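Local atomic coordinates of 3-oxoadipate enol-lactonase (Burkholderia xenovorans, PDB entry 2XUA), a protein that probably catalyses the hydrolysis of 3-oxoadipate enol-lactone in catechol breakdown, using an alpha/beta hydrolase fold with a divergent cap domain. Residues T74-T79 with A110-D115; P208-S213 with V259-E264. One frame throughout, in Å; residues are numbered along the deposited sequence.

Contact 1. Residues T74-T79 with A110-D115; sequences TIEQLT and AARHAD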
ATOM      1  N   THR B  74     -20.448   6.887 -13.219  1.00 26.61           N
ATOM      2  CA  THR B  74     -21.739   6.290 -12.997  1.00 25.93           C
ATOM      3  C   THR B  74     -21.546   4.868 -12.557  1.00 26.44           C
ATOM      4  O   THR B  74     -20.481   4.280 -12.836  1.00 26.32           O
ATOM      5  CB  THR B  74     -22.588   6.311 -14.290  1.00 27.30           C
ATOM      6  OG1 THR B  74     -21.988   5.443 -15.269  1.00 23.47           O
ATOM      7  CG2 THR B  74     -22.678   7.755 -14.862  1.00 26.57           C
ATOM      8  N   ILE B  75     -22.576   4.317 -11.915  1.00 25.14           N
ATOM      9  CA  ILE B  75     -22.619   2.893 -11.518  1.00 26.02           C
ATOM     10  C   ILE B  75     -22.463   1.942 -12.738  1.00 26.96           C
ATOM     11  O   ILE B  75     -21.875   0.828 -12.607  1.00 24.80           O
ATOM     12  CB  ILE B  75     -23.848   2.569 -10.636  1.00 25.48           C
ATOM     13  CG1 ILE B  75     -23.767   1.181  -9.979  1.00 26.40           C
ATOM     14  CG2 ILE B  75     -25.219   2.671 -11.473  1.00 26.07           C
ATOM     15  CD1 ILE B  75     -22.543   0.968  -9.053  1.00 26.62           C
ATOM     16  N   GLU B  76     -22.931   2.408 -13.920  1.00 27.17           N
ATOM     17  CA  GLU B  76     -22.704   1.683 -15.188  1.00 26.06           C
ATOM     18  C   GLU B  76     -21.263   1.720 -15.642  1.00 25.93           C
ATOM     19  O   GLU B  76     -20.785   0.761 -16.288  1.00 26.67           O
ATOM     20  CB  GLU B  76     -23.577   2.202 -16.366  1.00 26.79           C
ATOM     21  CG  GLU B  76     -25.053   1.993 -16.186  1.00 26.27           C
ATOM     22  CD  GLU B  76     -25.709   2.962 -15.206  1.00 28.20           C
ATOM     23  OE1 GLU B  76     -25.252   4.103 -15.121  1.00 26.33           O
ATOM     24  OE2 GLU B  76     -26.662   2.560 -14.504  1.00 27.09           O
ATOM     25  N   GLN B  77     -20.558   2.809 -15.393  1.00 24.28           N
ATOM     26  CA  GLN B  77     -19.157   2.801 -15.735  1.00 24.20           C
ATOM     27  C   GLN B  77     -18.453   1.797 -14.774  1.00 23.82           C
ATOM     28  O   GLN B  77     -17.603   0.980 -15.179  1.00 22.63           O
ATOM     29  CB  GLN B  77     -18.510   4.166 -15.602  1.00 24.43           C
ATOM     30  CG  GLN B  77     -18.671   5.080 -16.858  1.00 28.50           C
ATOM     31  CD  GLN B  77     -18.409   6.516 -16.504  1.00 30.45           C
ATOM     32  OE1 GLN B  77     -18.603   6.901 -15.353  1.00 28.14           O
ATOM     33  NE2 GLN B  77     -17.942   7.317 -17.476  1.00 32.64           N
ATOM     34  N   LEU B  78     -18.820   1.864 -13.511  1.00 22.84           N
ATOM     35  CA  LEU B  78     -18.172   1.020 -12.503  1.00 22.39           C
ATOM     36  C   LEU B  78     -18.420  -0.452 -12.732  1.00 23.36           C
ATOM     37  O   LEU B  78     -17.529  -1.278 -12.515  1.00 24.96           O
ATOM     38  CB  LEU B  78     -18.551   1.448 -11.077  1.00 21.78           C
ATOM     39  CG  LEU B  78     -18.259   2.897 -10.653  1.00 20.05           C
ATOM     40  CD1 LEU B  78     -18.935   3.092  -9.324  1.00 16.79           C
ATOM     41  CD2 LEU B  78     -16.752   3.227 -10.529  1.00 18.85           C
ATOM     42  N   THR B  79     -19.617  -0.801 -13.147  1.00 22.85           N
ATOM     43  CA  THR B  79     -19.939  -2.175 -13.422  1.00 24.94           C
ATOM     44  C   THR B  79     -19.158  -2.639 -14.676  1.00 24.71           C
ATOM     45  O   THR B  79     -18.598  -3.750 -14.696  1.00 24.06           O
ATOM     46  CB  THR B  79     -21.446  -2.347 -13.595  1.00 25.58           C
ATOM     47  OG1 THR B  79     -22.114  -1.972 -12.388  1.00 29.03           O
ATOM     48  CG2 THR B  79     -21.831  -3.821 -13.796  1.00 29.27           C
ATOM     49  N   ALA B 110     -24.567  -8.439  -9.763  1.00 23.88           N
ATOM     50  CA  ALA B 110     -25.419  -9.588  -9.539  1.00 26.41           C
ATOM     51  C   ALA B 110     -26.829  -9.461 -10.143  1.00 27.87           C
ATOM     52  O   ALA B 110     -27.421 -10.490 -10.446  1.00 28.53           O
ATOM     53  CB  ALA B 110     -25.525  -9.952  -8.060  1.00 26.27           C
ATOM     54  N   ALA B 111     -27.348  -8.226 -10.236  1.00 28.11           N
ATOM     55  CA  ALA B 111     -28.687  -7.943 -10.757  1.00 28.38           C
ATOM     56  C   ALA B 111     -28.729  -7.932 -12.282  1.00 28.65           C
ATOM     57  O   ALA B 111     -29.649  -8.469 -12.900  1.00 28.42           O
ATOM     58  CB  ALA B 111     -29.171  -6.559 -10.209  1.00 28.04           C
ATOM     59  N   ARG B 112     -27.750  -7.262 -12.872  1.00 27.94           N
ATOM     60  CA  ARG B 112     -27.740  -7.005 -14.280  1.00 29.17           C
ATOM     61  C   ARG B 112     -26.789  -8.000 -14.988  1.00 29.34           C
ATOM     62  O   ARG B 112     -26.793  -8.043 -16.197  1.00 29.38           O
ATOM     63  CB  ARG B 112     -27.288  -5.568 -14.569  1.00 28.71           C
ATOM     64  CG  ARG B 112     -28.057  -4.451 -13.804  1.00 28.87           C
ATOM     65  CD  ARG B 112     -27.326  -3.151 -13.919  1.00 29.56           C
ATOM     66  NE  ARG B 112     -28.039  -2.095 -13.214  1.00 34.71           N
ATOM     67  CZ  ARG B 112     -27.768  -0.796 -13.257  1.00 34.70           C
ATOM     68  NH1 ARG B 112     -26.780  -0.302 -13.991  1.00 33.69           N
ATOM     69  NH2 ARG B 112     -28.527   0.032 -12.559  1.00 37.33           N
ATOM     70  N   HIS B 113     -25.983  -8.773 -14.237  1.00 29.48           N
ATOM     71  CA  HIS B 113     -25.061  -9.776 -14.869  1.00 29.48           C
ATOM     72  C   HIS B 113     -24.947 -11.092 -14.122  1.00 29.17           C
ATOM     73  O   HIS B 113     -23.830 -11.605 -13.887  1.00 29.46           O
ATOM     74  CB  HIS B 113     -23.679  -9.164 -15.141  1.00 28.98           C
ATOM     75  CG  HIS B 113     -23.709  -7.879 -15.919  1.00 29.02           C
ATOM     76  ND1 HIS B 113     -23.861  -6.640 -15.323  1.00 30.46           N
ATOM     77  CD2 HIS B 113     -23.587  -7.637 -17.249  1.00 27.15           C
ATOM     78  CE1 HIS B 113     -23.840  -5.698 -16.252  1.00 29.15           C
ATOM     79  NE2 HIS B 113     -23.650  -6.276 -17.427  1.00 29.80           N
ATOM     80  N   ALA B 114     -26.085 -11.677 -13.743  1.00 28.43           N
ATOM     81  CA  ALA B 114     -26.102 -12.929 -13.003  1.00 29.14           C
ATOM     82  C   ALA B 114     -25.237 -14.037 -13.648  1.00 28.96           C
ATOM     83  O   ALA B 114     -24.685 -14.900 -12.955  1.00 29.39           O
ATOM     84  CB  ALA B 114     -27.488 -13.404 -12.852  1.00 29.72           C
ATOM     85  N   ASP B 115     -25.149 -14.026 -14.972  1.00 28.41           N
ATOM     86  CA  ASP B 115     -24.410 -15.114 -15.678  1.00 28.82           C
ATOM     87  C   ASP B 115     -22.875 -14.956 -15.545  1.00 27.17           C
ATOM     88  O   ASP B 115     -22.143 -15.946 -15.643  1.00 27.15           O
ATOM     89  CB  ASP B 115     -24.758 -15.140 -17.168  1.00 29.55           C
ATOM     90  CG  ASP B 115     -24.494 -13.822 -17.830  1.00 29.15           C
ATOM     91  OD1 ASP B 115     -24.342 -12.831 -17.097  1.00 30.13           O
ATOM     92  OD2 ASP B 115     -24.428 -13.762 -19.073  1.00 34.27           O
TER
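Glu76 and Arg112 form a salt bridge between two helices of the alpha/beta hydrolase fold, joining the start of helix 75-88 to the end of helix 101-112, the helix that follows the probable nucleophile elbow. The charged contact is a single bond: Arg112 NH1 gives its hydrogen to Glu76 OE2 at 2.9 Å, with an N-H...O angle of 161°. OE2 takes it on its anti side; the carboxylate and guanidinium planes lie only 12° apart, yet NH1 stands somewhat out of the carboxylate plane, so this is no flat, two-pronged pairing. The arginine chain runs extended from CG to NE, whereas Glu76 bends at its second torsion (chi2 76°), which turns its carboxylate so that OE2 comes to NH1. NH2 of the same guanidinium pairs with Glu201, so the guanidinium is shared by two carboxylates.

The remaining contacts are van der Waals. Ile75 CG2 lies 4.2 Å from Arg112 NH1, obliquely to the guanidinium plane, and Thr79 meets His113, the first residue past the helix. Hydrogen bonding inside helix 75-88 orients that threonine: its OG1 donates to Ile75 O, which Thr79 N reaches from the opposite face. The hydroxyl thus faces its own helix, while CG2 approaches the imidazole obliquely, 3.7 Å from His113 CE1.

Contact 2. Residues P208-S213 with V259-E264; sequences PALVIS and VDFLTE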
ATOM      1  N   PRO B 208     -26.641 -16.888  -4.981  1.00 25.56           N
ATOM      2  CA  PRO B 208     -26.490 -16.880  -3.555  1.00 24.91           C
ATOM      3  C   PRO B 208     -25.762 -15.606  -3.071  1.00 23.81           C
ATOM      4  O   PRO B 208     -24.739 -15.223  -3.645  1.00 23.82           O
ATOM      5  CB  PRO B 208     -25.631 -18.116  -3.311  1.00 25.44           C
ATOM      6  CG  PRO B 208     -25.847 -18.950  -4.498  1.00 25.51           C
ATOM      7  CD  PRO B 208     -25.912 -18.035  -5.573  1.00 26.14           C
ATOM      8  N   ALA B 209     -26.311 -14.942  -2.056  1.00 22.57           N
ATOM      9  CA  ALA B 209     -25.718 -13.715  -1.540  1.00 21.82           C
ATOM     10  C   ALA B 209     -25.447 -13.816  -0.045  1.00 21.23           C
ATOM     11  O   ALA B 209     -26.126 -14.558   0.704  1.00 20.38           O
ATOM     12  CB  ALA B 209     -26.547 -12.461  -1.897  1.00 21.66           C
ATOM     13  N   LEU B 210     -24.359 -13.157   0.367  1.00 19.41           N
ATOM     14  CA  LEU B 210     -24.035 -12.950   1.777  1.00 18.55           C
ATOM     15  C   LEU B 210     -24.000 -11.431   2.005  1.00 18.59           C
ATOM     16  O   LEU B 210     -23.403 -10.680   1.233  1.00 17.29           O
ATOM     17  CB  LEU B 210     -22.661 -13.551   2.110  1.00 19.40           C
ATOM     18  CG  LEU B 210     -21.970 -13.051   3.375  1.00 18.60           C
ATOM     19  CD1 LEU B 210     -22.759 -13.587   4.633  1.00 18.17           C
ATOM     20  CD2 LEU B 210     -20.496 -13.495   3.450  1.00 11.90           C
ATOM     21  N   VAL B 211     -24.628 -10.958   3.058  1.00 18.51           N
ATOM     22  CA  VAL B 211     -24.517  -9.522   3.359  1.00 17.94           C
ATOM     23  C   VAL B 211     -23.770  -9.419   4.678  1.00 17.61           C
ATOM     24  O   VAL B 211     -24.170 -10.037   5.609  1.00 18.72           O
ATOM     25  CB  VAL B 211     -25.873  -8.796   3.448  1.00 19.45           C
ATOM     26  CG1 VAL B 211     -25.668  -7.280   3.889  1.00 16.14           C
ATOM     27  CG2 VAL B 211     -26.618  -8.863   2.155  1.00 16.62           C
ATOM     28  N   ILE B 212     -22.650  -8.683   4.716  1.00 16.89           N
ATOM     29  CA  ILE B 212     -21.898  -8.458   5.936  1.00 16.99           C
ATOM     30  C   ILE B 212     -22.090  -6.972   6.270  1.00 16.25           C
ATOM     31  O   ILE B 212     -21.976  -6.118   5.389  1.00 16.47           O
ATOM     32  CB  ILE B 212     -20.369  -8.779   5.776  1.00 16.98           C
ATOM     33  CG1 ILE B 212     -20.120 -10.279   5.752  1.00 17.31           C
ATOM     34  CG2 ILE B 212     -19.560  -8.239   6.919  1.00 18.01           C
ATOM     35  CD1 ILE B 212     -18.703 -10.651   5.364  1.00 16.48           C
ATOM     36  N   SER B 213     -22.403  -6.676   7.522  1.00 16.30           N
ATOM     37  CA  SER B 213     -22.573  -5.296   7.972  1.00 16.57           C
ATOM     38  C   SER B 213     -21.797  -5.133   9.330  1.00 16.47           C
ATOM     39  O   SER B 213     -21.543  -6.129  10.031  1.00 19.30           O
ATOM     40  CB  SER B 213     -24.047  -4.924   8.121  1.00 16.21           C
ATOM     41  OG  SER B 213     -24.740  -4.897   6.890  1.00 18.39           O
ATOM     42  N   VAL B 259     -14.996 -16.790   3.386  1.00 17.75           N
ATOM     43  CA  VAL B 259     -14.482 -18.064   2.853  1.00 19.34           C
ATOM     44  C   VAL B 259     -15.532 -19.192   3.003  1.00 19.88           C
ATOM     45  O   VAL B 259     -15.785 -19.923   2.039  1.00 20.28           O
ATOM     46  CB  VAL B 259     -13.083 -18.404   3.336  1.00 18.99           C
ATOM     47  CG1 VAL B 259     -12.615 -19.860   2.857  1.00 19.90           C
ATOM     48  CG2 VAL B 259     -12.064 -17.349   2.813  1.00 20.44           C
ATOM     49  N   ASP B 260     -16.172 -19.316   4.180  1.00 21.24           N
ATOM     50  CA  ASP B 260     -17.095 -20.426   4.414  1.00 22.08           C
ATOM     51  C   ASP B 260     -18.299 -20.271   3.494  1.00 21.41           C
ATOM     52  O   ASP B 260     -18.759 -21.253   2.891  1.00 22.49           O
ATOM     53  CB  ASP B 260     -17.546 -20.515   5.888  1.00 22.36           C
ATOM     54  CG  ASP B 260     -16.394 -20.792   6.864  1.00 25.53           C
ATOM     55  OD1 ASP B 260     -15.254 -21.192   6.499  1.00 25.30           O
ATOM     56  OD2 ASP B 260     -16.646 -20.580   8.055  1.00 30.48           O
ATOM     57  N   PHE B 261     -18.781 -19.033   3.334  1.00 20.76           N
ATOM     58  CA  PHE B 261     -19.911 -18.748   2.444  1.00 19.32           C
ATOM     59  C   PHE B 261     -19.575 -19.078   0.993  1.00 19.49           C
ATOM     60  O   PHE B 261     -20.386 -19.652   0.285  1.00 17.39           O
ATOM     61  CB  PHE B 261     -20.420 -17.279   2.543  1.00 19.86           C
ATOM     62  CG  PHE B 261     -21.373 -16.897   1.460  1.00 20.42           C
ATOM     63  CD1 PHE B 261     -22.691 -17.385   1.447  1.00 24.11           C
ATOM     64  CD2 PHE B 261     -20.959 -16.095   0.404  1.00 20.34           C
ATOM     65  CE1 PHE B 261     -23.581 -17.044   0.385  1.00 21.17           C
ATOM     66  CE2 PHE B 261     -21.845 -15.769  -0.661  1.00 24.64           C
ATOM     67  CZ  PHE B 261     -23.149 -16.241  -0.651  1.00 20.35           C
ATOM     68  N   LEU B 262     -18.393 -18.709   0.530  1.00 19.98           N
ATOM     69  CA  LEU B 262     -18.115 -18.862  -0.907  1.00 22.17           C
ATOM     70  C   LEU B 262     -17.725 -20.295  -1.286  1.00 24.45           C
ATOM     71  O   LEU B 262     -17.783 -20.667  -2.478  1.00 25.11           O
ATOM     72  CB  LEU B 262     -17.072 -17.869  -1.411  1.00 21.25           C
ATOM     73  CG  LEU B 262     -17.478 -16.392  -1.413  1.00 20.46           C
ATOM     74  CD1 LEU B 262     -16.241 -15.549  -1.800  1.00 16.92           C
ATOM     75  CD2 LEU B 262     -18.657 -16.092  -2.315  1.00 18.80           C
ATOM     76  N   THR B 263     -17.344 -21.082  -0.295  1.00 26.41           N
ATOM     77  CA  THR B 263     -16.958 -22.466  -0.546  1.00 29.67           C
ATOM     78  C   THR B 263     -18.008 -23.482  -0.056  1.00 32.64           C
ATOM     79  O   THR B 263     -17.776 -24.656  -0.244  1.00 33.71           O
ATOM     80  CB  THR B 263     -15.628 -22.839   0.123  1.00 28.49           C
ATOM     81  OG1 THR B 263     -15.757 -22.641   1.526  1.00 28.98           O
ATOM     82  CG2 THR B 263     -14.474 -22.015  -0.397  1.00 26.75           C
ATOM     83  N   GLU B 264     -19.116 -23.044   0.567  1.00 35.73           N
ATOM     84  CA  GLU B 264     -20.209 -23.930   1.064  1.00 38.36           C
ATOM     85  C   GLU B 264     -20.550 -25.000   0.022  1.00 38.96           C
ATOM     86  O   GLU B 264     -20.943 -24.673  -1.125  1.00 39.02           O
ATOM     87  CB  GLU B 264     -21.522 -23.130   1.260  1.00 39.06           C
ATOM     88  CG  GLU B 264     -21.806 -22.437   2.604  1.00 43.32           C
ATOM     89  CD  GLU B 264     -22.844 -21.265   2.486  1.00 47.25           C
ATOM     90  OE1 GLU B 264     -23.271 -20.901   1.357  1.00 48.93           O
ATOM     91  OE2 GLU B 264     -23.231 -20.697   3.531  1.00 48.80           O
TER
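Chi1 of 168° in Phe261 and 161° in Leu210 sets each CG anti to its own backbone N, and the two side chains run antiparallel alongside one another, bringing the leucine over the phenyl ring. The phenylalanine comes from helix 251-263, the leucine from strand 209-214, so the contact packs the C-terminal helix onto the parallel part of the central sheet in the alpha/beta hydrolase fold.

Leu210 CB makes the main contact. It stands 3.5 Å from the centroid of the Phe261 ring and 11° off its normal, a CH-pi contact over the middle of one face. Farther out on the same side chain, Leu210 CD2 rests 3.9 Å from Phe261 CB, extending the apolar contact toward the helix backbone.

The far end of the ring meets the main chain of the strand. Phe261 CZ lies 3.4 Å from Ala209 C, which it approaches obliquely, and 3.5 Å from Pro208 O, which sits at the ring edge near its plane. Pro208 CB adds a looser apolar contact to CZ at 4.1 Å.

The neighbouring strand 236-240 completes the setting: Val238 touches Leu210 and Arg236 touches Phe261. Beyond the ring, Glu264 forms salt bridges with Arg119 and Arg236, tying the end of the modelled chain to the two strands that flank 209-214.

No hydrogen bond or ion pair crosses between the two segments themselves. Their cohesion therefore rests on dispersion and CH-pi attraction within a buried interface, with the phenyl face serving the leucine and its edge lying beside a carbonyl oxygen.

Contact 1 joins two helices and contact 2 sets a helix on the sheet of the same alpha/beta hydrolase core, with centres 19 Å apart and nearest atoms about 7 Å apart. They follow in series along the chain. Strand 117-123 lies between them in sequence: it comes soon after the 110-115 segment and pairs with strand 209-214 through backbone bonds of Pro208 and Leu210. Contact 1 is partly buried and includes a charged pair; contact 2 is buried and largely apolar, with no polar bond across it. Neither forms the pocket of the bound laevulinic acid, which lies about 14 Å from the side chain of Ile75 in contact 1. That side chain is also near the probable nucleophile elbow around Ser100, without touching it.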